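PDB 3UP9: lipoprotein from Actinomyces odontolyticus, which probably serves as the substrate-binding protein of a methionine transporter, and holds selenomethionine in the cleft between its two lobes. Local coordinates for residues I21-I25 with K36-V40. Sequence-based numbering, arbitrary orientation.
Sequences ILTYI and KLDIV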
loop_
_atom_site.group_PDB
_atom_site.type_symbol
_atom_site.label_atom_id
_atom_site.label_comp_id
_atom_site.label_asym_id
_atom_site.label_seq_id
_atom_site.Cartn_x
_atom_site.Cartn_y
_atom_site.Cartn_z
ATOM N N ILE A 21 5.789 11.501 4.219
ATOM C CA ILE A 21 5.895 11.290 5.675
ATOM C C ILE A 21 7.377 11.269 6.041
ATOM O O ILE A 21 7.788 11.923 6.994
ATOM C CB ILE A 21 5.215 9.963 6.126
ATOM C CG1 ILE A 21 3.702 9.999 5.904
ATOM C CG2 ILE A 21 5.497 9.641 7.575
ATOM C CD1 ILE A 21 3.101 8.578 5.964
ATOM N N LEU A 22 8.192 10.557 5.257
ATOM C CA LEU A 22 9.650 10.475 5.536
ATOM C C LEU A 22 10.346 11.833 5.365
ATOM O O LEU A 22 11.329 12.079 6.034
ATOM C CB LEU A 22 10.367 9.416 4.696
ATOM C CG LEU A 22 10.017 7.942 4.899
ATOM C CD1 LEU A 22 10.763 7.140 3.844
ATOM C CD2 LEU A 22 10.317 7.494 6.335
ATOM N N THR A 23 9.792 12.710 4.516
ATOM C CA THR A 23 10.394 13.993 4.222
ATOM C C THR A 23 10.029 14.937 5.409
ATOM O O THR A 23 10.915 15.627 5.915
ATOM C CB THR A 23 9.976 14.510 2.838
ATOM O OG1 THR A 23 10.444 13.594 1.838
ATOM C CG2 THR A 23 10.551 15.915 2.532
ATOM N N TYR A 24 8.780 14.880 5.899
ATOM C CA TYR A 24 8.424 15.593 7.113
ATOM C C TYR A 24 9.397 15.223 8.248
ATOM O O TYR A 24 9.986 16.089 8.891
ATOM C CB TYR A 24 6.959 15.359 7.520
ATOM C CG TYR A 24 6.700 15.885 8.893
ATOM C CD1 TYR A 24 6.529 17.230 9.116
ATOM C CD2 TYR A 24 6.748 15.055 9.972
ATOM C CE1 TYR A 24 6.299 17.721 10.397
ATOM C CE2 TYR A 24 6.577 15.524 11.246
ATOM C CZ TYR A 24 6.331 16.844 11.460
ATOM O OH TYR A 24 6.181 17.284 12.756
ATOM N N ILE A 25 9.607 13.930 8.441
ATOM C CA ILE A 25 10.514 13.455 9.491
ATOM C C ILE A 25 11.936 13.983 9.240
ATOM O O ILE A 25 12.585 14.535 10.099
ATOM C CB ILE A 25 10.550 11.911 9.596
ATOM C CG1 ILE A 25 9.223 11.389 10.133
ATOM C CG2 ILE A 25 11.726 11.450 10.448
ATOM C CD1 ILE A 25 9.013 9.878 10.037
ATOM N N LYS A 36 20.111 10.938 9.752
ATOM C CA LYS A 36 19.837 11.579 8.476
ATOM C C LYS A 36 19.121 10.561 7.576
ATOM O O LYS A 36 19.463 9.376 7.563
ATOM C CB LYS A 36 21.143 12.065 7.791
ATOM C CG LYS A 36 21.834 13.254 8.439
ATOM C CD LYS A 36 23.066 13.693 7.674
ATOM C CE LYS A 36 23.769 14.904 8.332
ATOM N NZ LYS A 36 24.978 15.366 7.574
ATOM N N LEU A 37 18.100 11.007 6.850
ATOM C CA LEU A 37 17.450 10.132 5.897
ATOM C C LEU A 37 17.852 10.401 4.452
ATOM O O LEU A 37 17.844 11.516 3.990
ATOM C CB LEU A 37 15.932 10.175 6.042
ATOM C CG LEU A 37 15.289 9.815 7.393
ATOM C CD1 LEU A 37 13.780 9.951 7.222
ATOM C CD2 LEU A 37 15.726 8.432 7.842
ATOM N N ASP A 38 18.149 9.338 3.731
ATOM C CA ASP A 38 18.347 9.381 2.263
ATOM C C ASP A 38 17.127 8.685 1.639
ATOM O O ASP A 38 17.109 7.488 1.551
ATOM C CB ASP A 38 19.630 8.628 1.867
ATOM C CG ASP A 38 20.901 9.442 2.081
ATOM O OD1 ASP A 38 20.794 10.573 2.574
ATOM O OD2 ASP A 38 22.018 8.952 1.714
ATOM N N ILE A 39 16.109 9.456 1.225
ATOM C CA ILE A 39 14.880 8.892 0.735
ATOM C C ILE A 39 15.078 8.547 -0.731
ATOM O O ILE A 39 15.472 9.396 -1.497
ATOM C CB ILE A 39 13.653 9.822 0.960
ATOM C CG1 ILE A 39 13.524 10.191 2.456
ATOM C CG2 ILE A 39 12.363 9.139 0.519
ATOM C CD1 ILE A 39 12.850 11.511 2.758
ATOM N N VAL A 40 14.729 7.312 -1.095
ATOM C CA VAL A 40 14.710 6.837 -2.484
ATOM C C VAL A 40 13.280 6.434 -2.821
ATOM O O VAL A 40 12.645 5.614 -2.118
ATOM C CB VAL A 40 15.709 5.690 -2.726
ATOM C CG1 VAL A 40 15.646 5.273 -4.196
ATOM C CG2 VAL A 40 17.105 6.160 -2.308
#
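In the periplasmic-binding-protein fold of this NlpA-family lipoprotein, strand 7-13, helix 15-28 and strand 35-41 form a beta-alpha-beta unit whose two strands run parallel. Here the helix packs on the second strand; the axes of the two short segments approach to 9.2 Å and run nearly antiparallel, at 155°, as expected when a helix carries the chain back between parallel strands. Alternation along the strand sets the pattern: Leu37 and Ile39 turn their side chains toward the helix, Val40 points away, and Lys36 and Asp38 are exposed, as suits charged side chains, and out of the helix segment's reach. Both inward residues combine chi1 m with chi2 t, which projects each CD1 to the helix surface. There Leu37 CD1 lies 3.5 Å from Leu22 O and Ile39 CD1 3.6 Å from Leu22 C, so the methyls press on the helix backbone as well as on Leu22 CB, 4.3 Å from Leu37 CD1 and 3.8 Å from Ile39 CD1. One turn on, Ile25, also m,t, lies sideways and meets Leu37 with CG2. Two leucines and two isoleucines thus make up the apolar part, their methyl groups needing no hydrogen-bond partner. Leu22 also touches Val11 and Ala13 of the first strand. Thr23 suits the partly exposed edge: its OG1 hydrogen-bonds to the carbonyl oxygen of Ala19, yet Thr23 OG1 also lies 3.3 Å from Ile39 CD1 in van der Waals contact.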